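PDB 3RYK: dTDP-4-dehydrorhamnose 3,5-epimerase from Bacillus anthracis str. Ames, which catalyses epimerisation at carbons 3 and 5 of the sugar ring of dTDP-4-dehydrorhamnose, a step in making dTDP-L-rhamnose. Local coordinates for residues T95-I109 with R123-V137. Numbering follows the deposited sequence.
Sequences TKLIQVMQGAIYDVI and RGYILSADNHRQLLV
Backbone hydrogen bonds pair Lys96 with Val137 and Ile98 with Leu135 in one sheet, and Ile105 with Leu127, Asp107 with Tyr125 and Ile109 with Arg123 in the other. Both pairings are antiparallel, and the two sheets face each other as in a jelly roll. Gly103 O accepts from Ala129 N (2.9 Å) just after 95-109 turns its corner at Met101 and where 123-137 leaves its strand; the positive phi of Gly103 suits that turn.

Branched aliphatic groups fill the layer between the sheets. Ile98 CD1 and Val137 CG2, neighbours within one sheet, press together at 3.3 Å, tighter than usual. Across the layer, Val100 CG2 meets Leu127 CB (3.8 Å). With CG anti to its backbone N (chi1 -178°), Leu135 sends CD2 to Ile109 CG2 (3.5 Å) and sets CD1 over the centre of the Tyr125 ring; Arg123 CG lies over the opposite face, toward the rim. Asp107 OD1 packs on Leu135 CD2 (3.5 Å), while a hydrogen bond with His143 serves OD2, accommodating a buried carboxylate.

Water completes the polar network where the strands splay apart. One molecule accepts from Val100 N (2.9 Å) and also binds Ser128 O and Arg133 O. Another bridges Gln99 OE1 and Gln134 NE2, long amides that reach it without bonding each other; Gln134 NE2 also bonds Ser53 O. Asn131 OD1 takes Ser128 N and Arg133 N from opposite faces of its plane, bracing the loop.

Apolar contacts thus bind the sheets, while water and Asn131 serve polar groups that strand pairing does not.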
ATOM      1  N   THR A  95      -1.577  -8.105 -14.269  1.00 26.12           N
ATOM      2  CA  THR A  95      -2.842  -8.168 -13.564  1.00 25.90           C
ATOM      3  C   THR A  95      -2.591  -7.024 -12.597  1.00 25.37           C
ATOM      4  O   THR A  95      -1.477  -6.907 -12.067  1.00 26.26           O
ATOM      5  CB  THR A  95      -2.990  -9.429 -12.714  1.00 26.21           C
ATOM      6  OG1 THR A  95      -2.860 -10.585 -13.539  1.00 27.72           O
ATOM      7  CG2 THR A  95      -4.337  -9.443 -12.002  1.00 25.92           C
ATOM      8  N   LYS A  96      -3.577  -6.162 -12.385  1.00 24.28           N
ATOM      9  CA  LYS A  96      -3.421  -5.040 -11.461  1.00 23.25           C
ATOM     10  C   LYS A  96      -4.496  -5.111 -10.386  1.00 22.13           C
ATOM     11  O   LYS A  96      -5.526  -5.731 -10.608  1.00 22.87           O
ATOM     12  CB  LYS A  96      -3.518  -3.716 -12.195  1.00 23.71           C
ATOM     13  CG  LYS A  96      -2.480  -3.539 -13.285  1.00 25.05           C
ATOM     14  CD  LYS A  96      -2.599  -2.191 -13.939  1.00 25.01           C
ATOM     15  CE  LYS A  96      -1.587  -2.030 -15.055  1.00 27.02           C
ATOM     16  NZ  LYS A  96      -1.712  -0.684 -15.670  1.00 29.34           N
ATOM     17  N   LEU A  97      -4.241  -4.470  -9.245  1.00 20.92           N
ATOM     18  CA  LEU A  97      -5.184  -4.423  -8.099  1.00 20.21           C
ATOM     19  C   LEU A  97      -4.977  -3.014  -7.573  1.00 20.02           C
ATOM     20  O   LEU A  97      -3.964  -2.714  -6.954  1.00 21.18           O
ATOM     21  CB  LEU A  97      -4.864  -5.511  -7.086  1.00 20.13           C
ATOM     22  CG  LEU A  97      -5.783  -5.714  -5.878  1.00 20.27           C
ATOM     23  CD1 LEU A  97      -7.189  -6.083  -6.312  1.00 21.34           C
ATOM     24  CD2 LEU A  97      -5.168  -6.837  -5.076  1.00 21.01           C
ATOM     25  N   ILE A  98      -5.961  -2.160  -7.823  1.00 20.03           N
ATOM     26  CA  ILE A  98      -5.889  -0.760  -7.473  1.00 21.46           C
ATOM     27  C   ILE A  98      -6.787  -0.275  -6.352  1.00 21.56           C
ATOM     28  O   ILE A  98      -7.920  -0.719  -6.220  1.00 22.64           O
ATOM     29  CB  ILE A  98      -6.295   0.088  -8.709  1.00 22.26           C
ATOM     30  CG1 ILE A  98      -5.430  -0.204  -9.958  1.00 24.81           C
ATOM     31  CG2 ILE A  98      -6.236   1.586  -8.389  1.00 23.79           C
ATOM     32  CD1 ILE A  98      -5.961  -1.242 -10.912  1.00 29.41           C
ATOM     33  N   GLN A  99      -6.251   0.654  -5.568  1.00 21.82           N
ATOM     34  CA  GLN A  99      -6.971   1.285  -4.471  1.00 22.52           C
ATOM     35  C   GLN A  99      -6.506   2.735  -4.344  1.00 22.62           C
ATOM     36  O   GLN A  99      -5.423   3.121  -4.830  1.00 23.79           O
ATOM     37  CB  GLN A  99      -6.782   0.583  -3.132  1.00 23.86           C
ATOM     38  CG  GLN A  99      -5.380   0.588  -2.589  1.00 24.17           C
ATOM     39  CD  GLN A  99      -5.287   0.007  -1.194  1.00 27.85           C
ATOM     40  OE1 GLN A  99      -6.267  -0.010  -0.449  1.00 29.78           O
ATOM     41  NE2 GLN A  99      -4.099  -0.427  -0.817  1.00 30.39           N
ATOM     42  N   VAL A 100      -7.340   3.524  -3.679  1.00 21.92           N
ATOM     43  CA  VAL A 100      -7.080   4.940  -3.444  1.00 22.06           C
ATOM     44  C   VAL A 100      -6.805   5.135  -1.958  1.00 22.40           C
ATOM     45  O   VAL A 100      -7.633   4.765  -1.094  1.00 22.84           O
ATOM     46  CB  VAL A 100      -8.259   5.800  -3.918  1.00 21.43           C
ATOM     47  CG1 VAL A 100      -8.032   7.251  -3.551  1.00 21.82           C
ATOM     48  CG2 VAL A 100      -8.470   5.621  -5.437  1.00 23.30           C
ATOM     49  N   MET A 101      -5.660   5.742  -1.650  1.00 22.90           N
ATOM     50  CA  MET A 101      -5.252   5.979  -0.261  1.00 23.86           C
ATOM     51  C   MET A 101      -5.620   7.367   0.251  1.00 23.67           C
ATOM     52  O   MET A 101      -5.814   7.574   1.467  1.00 24.58           O
ATOM     53  CB  MET A 101      -3.746   5.727  -0.121  1.00 24.52           C
ATOM     54  CG  MET A 101      -3.315   4.336  -0.657  1.00 28.07           C
ATOM     55  SD  MET A 101      -4.212   2.920   0.042  1.00 35.05           S
ATOM     56  CE  MET A 101      -3.775   3.090   1.779  1.00 31.45           C
ATOM     57  N   GLN A 102      -5.680   8.319  -0.673  1.00 22.91           N
ATOM     58  CA  GLN A 102      -6.026   9.681  -0.375  1.00 23.12           C
ATOM     59  C   GLN A 102      -6.767  10.211  -1.592  1.00 22.08           C
ATOM     60  O   GLN A 102      -6.321  10.013  -2.728  1.00 22.89           O
ATOM     61  CB  GLN A 102      -4.784  10.513  -0.057  1.00 23.99           C
ATOM     62  CG  GLN A 102      -5.112  11.940   0.315  1.00 25.04           C
ATOM     63  CD  GLN A 102      -3.911  12.761   0.782  1.00 27.83           C
ATOM     64  OE1 GLN A 102      -2.912  12.231   1.271  1.00 24.90           O
ATOM     65  NE2 GLN A 102      -4.038  14.075   0.677  1.00 34.33           N
ATOM     66  N   GLY A 103      -7.899  10.866  -1.346  1.00 21.14           N
ATOM     67  CA  GLY A 103      -8.728  11.414  -2.400  1.00 20.59           C
ATOM     68  C   GLY A 103      -9.704  10.416  -3.021  1.00 20.42           C
ATOM     69  O   GLY A 103     -10.190   9.477  -2.375  1.00 22.03           O
ATOM     70  N   ALA A 104      -9.992  10.618  -4.293  1.00 19.89           N
ATOM     71  CA  ALA A 104     -10.919   9.765  -5.012  1.00 18.68           C
ATOM     72  C   ALA A 104     -10.666   9.878  -6.502  1.00 18.48           C
ATOM     73  O   ALA A 104     -10.201  10.923  -6.961  1.00 18.64           O
ATOM     74  CB  ALA A 104     -12.341  10.179  -4.689  1.00 19.65           C
ATOM     75  N   ILE A 105     -10.977   8.796  -7.222  1.00 17.44           N
ATOM     76  CA  ILE A 105     -10.811   8.712  -8.658  1.00 17.65           C
ATOM     77  C   ILE A 105     -11.979   8.004  -9.331  1.00 17.84           C
ATOM     78  O   ILE A 105     -12.739   7.272  -8.688  1.00 17.37           O
ATOM     79  CB  ILE A 105      -9.533   7.869  -9.014  1.00 17.05           C
ATOM     80  CG1 ILE A 105      -9.743   6.360  -8.715  1.00 17.05           C
ATOM     81  CG2 ILE A 105      -8.316   8.413  -8.323  1.00 17.10           C
ATOM     82  CD1 ILE A 105      -8.488   5.491  -8.866  1.00 16.84           C
ATOM     83  N   TYR A 106     -12.132   8.284 -10.614  1.00 17.79           N
ATOM     84  CA  TYR A 106     -13.124   7.649 -11.484  1.00 17.71           C
ATOM     85  C   TYR A 106     -12.211   6.778 -12.311  1.00 18.01           C
ATOM     86  O   TYR A 106     -11.450   7.295 -13.133  1.00 17.89           O
ATOM     87  CB  TYR A 106     -13.916   8.648 -12.307  1.00 18.20           C
ATOM     88  CG  TYR A 106     -14.751   8.058 -13.442  1.00 20.13           C
ATOM     89  CD1 TYR A 106     -15.930   7.366 -13.202  1.00 21.41           C
ATOM     90  CD2 TYR A 106     -14.386   8.271 -14.771  1.00 20.38           C
ATOM     91  CE1 TYR A 106     -16.694   6.859 -14.259  1.00 21.48           C
ATOM     92  CE2 TYR A 106     -15.151   7.780 -15.841  1.00 20.64           C
ATOM     93  CZ  TYR A 106     -16.299   7.074 -15.585  1.00 21.09           C
ATOM     94  OH  TYR A 106     -17.046   6.595 -16.661  1.00 20.61           O
ATOM     95  N   ASP A 107     -12.261   5.472 -12.079  1.00 18.60           N
ATOM     96  CA  ASP A 107     -11.424   4.513 -12.753  1.00 19.09           C
ATOM     97  C   ASP A 107     -12.157   3.749 -13.842  1.00 19.33           C
ATOM     98  O   ASP A 107     -13.266   3.243 -13.634  1.00 19.92           O
ATOM     99  CB  ASP A 107     -10.864   3.598 -11.675  1.00 19.51           C
ATOM    100  CG  ASP A 107      -9.798   2.674 -12.180  1.00 21.60           C
ATOM    101  OD1 ASP A 107     -10.028   1.868 -13.112  1.00 26.00           O
ATOM    102  OD2 ASP A 107      -8.706   2.747 -11.586  1.00 22.05           O
ATOM    103  N   VAL A 108     -11.518   3.643 -15.004  1.00 19.34           N
ATOM    104  CA  VAL A 108     -12.112   2.965 -16.128  1.00 19.06           C
ATOM    105  C   VAL A 108     -11.255   1.790 -16.575  1.00 19.50           C
ATOM    106  O   VAL A 108     -10.021   1.855 -16.508  1.00 18.90           O
ATOM    107  CB  VAL A 108     -12.203   3.909 -17.356  1.00 19.88           C
ATOM    108  CG1 VAL A 108     -12.616   3.129 -18.639  1.00 18.78           C
ATOM    109  CG2 VAL A 108     -13.140   5.082 -17.081  1.00 18.63           C
ATOM    110  N   ILE A 109     -11.920   0.718 -16.990  1.00 20.29           N
ATOM    111  CA  ILE A 109     -11.232  -0.460 -17.495  1.00 20.18           C
ATOM    112  C   ILE A 109     -11.945  -0.808 -18.785  1.00 20.49           C
ATOM    113  O   ILE A 109     -13.160  -0.638 -18.885  1.00 20.11           O
ATOM    114  CB  ILE A 109     -11.143  -1.689 -16.514  1.00 20.25           C
ATOM    115  CG1 ILE A 109     -12.492  -2.369 -16.289  1.00 19.90           C
ATOM    116  CG2 ILE A 109     -10.497  -1.274 -15.196  1.00 20.76           C
ATOM    117  CD1 ILE A 109     -12.397  -3.547 -15.347  1.00 21.50           C
ATOM    118  N   ARG A 123     -16.102  -0.010 -18.124  1.00 22.87           N
ATOM    119  CA  ARG A 123     -16.874   0.301 -16.926  1.00 22.01           C
ATOM    120  C   ARG A 123     -16.123   1.297 -16.054  1.00 20.81           C
ATOM    121  O   ARG A 123     -14.910   1.177 -15.856  1.00 21.46           O
ATOM    122  CB  ARG A 123     -17.289  -0.951 -16.157  1.00 22.38           C
ATOM    123  CG  ARG A 123     -18.158  -0.676 -14.908  1.00 23.35           C
ATOM    124  CD  ARG A 123     -18.817  -1.967 -14.427  1.00 24.25           C
ATOM    125  NE  ARG A 123     -19.707  -1.780 -13.276  1.00 26.10           N
ATOM    126  CZ  ARG A 123     -20.967  -1.356 -13.356  1.00 26.68           C
ATOM    127  NH1 ARG A 123     -21.489  -1.007 -14.526  1.00 27.84           N
ATOM    128  NH2 ARG A 123     -21.703  -1.229 -12.247  1.00 28.23           N
ATOM    129  N   GLY A 124     -16.874   2.281 -15.570  1.00 20.66           N
ATOM    130  CA  GLY A 124     -16.371   3.349 -14.709  1.00 20.22           C
ATOM    131  C   GLY A 124     -16.718   3.130 -13.244  1.00 20.30           C
ATOM    132  O   GLY A 124     -17.900   3.053 -12.895  1.00 21.92           O
ATOM    133  N   TYR A 125     -15.690   3.050 -12.395  1.00 19.99           N
ATOM    134  CA  TYR A 125     -15.851   2.821 -10.952  1.00 18.61           C
ATOM    135  C   TYR A 125     -15.273   3.971 -10.127  1.00 19.34           C
ATOM    136  O   TYR A 125     -14.240   4.576 -10.492  1.00 21.74           O
ATOM    137  CB  TYR A 125     -15.020   1.613 -10.533  1.00 18.19           C
ATOM    138  CG  TYR A 125     -15.200   0.353 -11.326  1.00 17.66           C
ATOM    139  CD1 TYR A 125     -16.040  -0.660 -10.890  1.00 17.03           C
ATOM    140  CD2 TYR A 125     -14.495   0.152 -12.494  1.00 18.43           C
ATOM    141  CE1 TYR A 125     -16.174  -1.839 -11.601  1.00 19.11           C
ATOM    142  CE2 TYR A 125     -14.627  -1.008 -13.220  1.00 19.36           C
ATOM    143  CZ  TYR A 125     -15.471  -2.011 -12.767  1.00 18.56           C
ATOM    144  OH  TYR A 125     -15.590  -3.176 -13.490  1.00 24.00           O
ATOM    145  N   ILE A 126     -15.916   4.263  -9.001  1.00 17.05           N
ATOM    146  CA  ILE A 126     -15.455   5.315  -8.113  1.00 18.07           C
ATOM    147  C   ILE A 126     -14.758   4.630  -6.946  1.00 17.89           C
ATOM    148  O   ILE A 126     -15.417   3.939  -6.155  1.00 19.16           O
ATOM    149  CB  ILE A 126     -16.593   6.251  -7.611  1.00 18.32           C
ATOM    150  CG1 ILE A 126     -17.249   7.021  -8.776  1.00 21.16           C
ATOM    151  CG2 ILE A 126     -16.065   7.220  -6.584  1.00 18.14           C
ATOM    152  CD1 ILE A 126     -18.448   7.893  -8.362  1.00 22.51           C
ATOM    153  N   LEU A 127     -13.447   4.835  -6.859  1.00 18.26           N
ATOM    154  CA  LEU A 127     -12.595   4.289  -5.830  1.00 18.29           C
ATOM    155  C   LEU A 127     -12.133   5.490  -5.001  1.00 18.00           C
ATOM    156  O   LEU A 127     -11.696   6.526  -5.538  1.00 17.55           O
ATOM    157  CB  LEU A 127     -11.426   3.527  -6.451  1.00 18.71           C
ATOM    158  CG  LEU A 127     -11.819   2.425  -7.453  1.00 18.02           C
ATOM    159  CD1 LEU A 127     -10.602   1.674  -8.005  1.00 20.45           C
ATOM    160  CD2 LEU A 127     -12.799   1.449  -6.811  1.00 18.72           C
ATOM    161  N   SER A 128     -12.249   5.385  -3.684  1.00 17.87           N
ATOM    162  CA  SER A 128     -11.853   6.487  -2.819  1.00 17.41           C
ATOM    163  C   SER A 128     -11.234   6.072  -1.486  1.00 17.74           C
ATOM    164  O   SER A 128     -11.258   4.898  -1.097  1.00 17.44           O
ATOM    165  CB  SER A 128     -13.055   7.380  -2.556  1.00 16.98           C
ATOM    166  OG  SER A 128     -14.027   6.671  -1.771  1.00 20.10           O
ATOM    167  N   ALA A 129     -10.688   7.067  -0.791  1.00 18.76           N
ATOM    168  CA  ALA A 129     -10.063   6.852   0.487  1.00 18.87           C
ATOM    169  C   ALA A 129     -11.162   6.480   1.465  1.00 19.55           C
ATOM    170  O   ALA A 129     -10.945   5.638   2.327  1.00 19.87           O
ATOM    171  CB  ALA A 129      -9.325   8.098   0.946  1.00 19.98           C
ATOM    172  N   ASP A 130     -12.337   7.081   1.308  1.00 20.05           N
ATOM    173  CA  ASP A 130     -13.487   6.794   2.200  1.00 21.40           C
ATOM    174  C   ASP A 130     -14.162   5.452   1.954  1.00 21.20           C
ATOM    175  O   ASP A 130     -14.558   4.804   2.928  1.00 21.89           O
ATOM    176  CB  ASP A 130     -14.488   7.953   2.202  1.00 22.47           C
ATOM    177  CG  ASP A 130     -13.966   9.166   2.980  1.00 24.19           C
ATOM    178  OD1 ASP A 130     -14.053   9.162   4.242  1.00 27.34           O
ATOM    179  OD2 ASP A 130     -13.565  10.151   2.330  1.00 27.66           O
ATOM    180  N   ASN A 131     -14.274   5.001   0.700  1.00 20.76           N
ATOM    181  CA  ASN A 131     -14.935   3.694   0.456  1.00 20.28           C
ATOM    182  C   ASN A 131     -13.992   2.478   0.548  1.00 19.91           C
ATOM    183  O   ASN A 131     -14.455   1.335   0.650  1.00 20.68           O
ATOM    184  CB  ASN A 131     -15.850   3.667  -0.802  1.00 19.99           C
ATOM    185  CG  ASN A 131     -15.106   3.744  -2.129  1.00 20.83           C
ATOM    186  OD1 ASN A 131     -13.913   3.495  -2.205  1.00 21.16           O
ATOM    187  ND2 ASN A 131     -15.849   4.020  -3.192  1.00 20.74           N
ATOM    188  N   HIS A 132     -12.677   2.740   0.491  1.00 18.88           N
ATOM    189  CA  HIS A 132     -11.612   1.747   0.581  1.00 18.77           C
ATOM    190  C   HIS A 132     -11.739   0.640  -0.477  1.00 17.99           C
ATOM    191  O   HIS A 132     -11.147  -0.449  -0.323  1.00 18.01           O
ATOM    192  CB  HIS A 132     -11.605   1.089   1.978  1.00 19.18           C
ATOM    193  CG  HIS A 132     -11.600   2.070   3.111  1.00 21.47           C
ATOM    194  ND1 HIS A 132     -10.453   2.695   3.557  1.00 25.59           N
ATOM    195  CD2 HIS A 132     -12.605   2.518   3.899  1.00 23.33           C
ATOM    196  CE1 HIS A 132     -10.764   3.504   4.556  1.00 25.80           C
ATOM    197  NE2 HIS A 132     -12.064   3.415   4.780  1.00 24.82           N
ATOM    198  N   ARG A 133     -12.469   0.915  -1.558  1.00 18.05           N
ATOM    199  CA  ARG A 133     -12.688  -0.072  -2.594  1.00 18.03           C
ATOM    200  C   ARG A 133     -11.486  -0.340  -3.434  1.00 18.41           C
ATOM    201  O   ARG A 133     -10.610   0.511  -3.547  1.00 20.57           O
ATOM    202  CB  ARG A 133     -13.927   0.249  -3.442  1.00 17.32           C
ATOM    203  CG  ARG A 133     -15.230   0.081  -2.641  1.00 18.66           C
ATOM    204  CD  ARG A 133     -16.462   0.359  -3.463  1.00 17.21           C
ATOM    205  NE  ARG A 133     -17.667   0.121  -2.635  1.00 18.59           N
ATOM    206  CZ  ARG A 133     -18.915   0.177  -3.096  1.00 18.51           C
ATOM    207  NH1 ARG A 133     -19.165   0.461  -4.365  1.00 20.01           N
ATOM    208  NH2 ARG A 133     -19.940  -0.088  -2.286  1.00 20.98           N
ATOM    209  N   GLN A 134     -11.435  -1.550  -3.975  1.00 19.03           N
ATOM    210  CA  GLN A 134     -10.323  -1.963  -4.813  1.00 19.03           C
ATOM    211  C   GLN A 134     -10.872  -2.563  -6.085  1.00 18.82           C
ATOM    212  O   GLN A 134     -12.002  -3.009  -6.139  1.00 18.70           O
ATOM    213  CB  GLN A 134      -9.428  -2.960  -4.077  1.00 19.70           C
ATOM    214  CG  GLN A 134      -8.975  -2.453  -2.697  1.00 20.83           C
ATOM    215  CD  GLN A 134      -7.889  -3.294  -2.045  1.00 23.29           C
ATOM    216  OE1 GLN A 134      -7.230  -4.117  -2.689  1.00 25.93           O
ATOM    217  NE2 GLN A 134      -7.681  -3.069  -0.757  1.00 25.33           N
ATOM    218  N   LEU A 135     -10.080  -2.499  -7.142  1.00 18.17           N
ATOM    219  CA  LEU A 135     -10.496  -3.050  -8.417  1.00 19.16           C
ATOM    220  C   LEU A 135      -9.420  -4.009  -8.903  1.00 19.60           C
ATOM    221  O   LEU A 135      -8.236  -3.654  -8.925  1.00 20.84           O
ATOM    222  CB  LEU A 135     -10.695  -1.929  -9.432  1.00 18.93           C
ATOM    223  CG  LEU A 135     -11.180  -2.347 -10.812  1.00 20.18           C
ATOM    224  CD1 LEU A 135     -12.571  -2.961 -10.750  1.00 21.60           C
ATOM    225  CD2 LEU A 135     -11.176  -1.134 -11.737  1.00 19.82           C
ATOM    226  N   LEU A 136      -9.829  -5.226  -9.264  1.00 20.22           N
ATOM    227  CA  LEU A 136      -8.933  -6.250  -9.764  1.00 21.10           C
ATOM    228  C   LEU A 136      -9.099  -6.129 -11.278  1.00 21.30           C
ATOM    229  O   LEU A 136     -10.181  -6.382 -11.809  1.00 20.94           O
ATOM    230  CB  LEU A 136      -9.328  -7.646  -9.250  1.00 20.67           C
ATOM    231  CG  LEU A 136      -8.415  -8.846  -9.583  1.00 22.07           C
ATOM    232  CD1 LEU A 136      -8.351  -9.174 -11.083  1.00 24.01           C
ATOM    233  CD2 LEU A 136      -7.029  -8.612  -9.020  1.00 23.28           C
ATOM    234  N   VAL A 137      -8.039  -5.673 -11.952  1.00 21.98           N
ATOM    235  CA  VAL A 137      -8.033  -5.498 -13.394  1.00 22.56           C
ATOM    236  C   VAL A 137      -7.280  -6.700 -13.998  1.00 22.56           C
ATOM    237  O   VAL A 137      -6.057  -6.822 -13.835  1.00 22.84           O
ATOM    238  CB  VAL A 137      -7.314  -4.204 -13.819  1.00 22.40           C
ATOM    239  CG1 VAL A 137      -7.565  -3.933 -15.298  1.00 24.48           C
ATOM    240  CG2 VAL A 137      -7.786  -3.012 -12.990  1.00 22.56           C
TER
HETATM  241  O   HOH W   1      -8.756  -0.734   0.643  1.00 38.78           O
HETATM  242  O   HOH W   2      -9.753   2.644  -2.442  1.00 23.64           O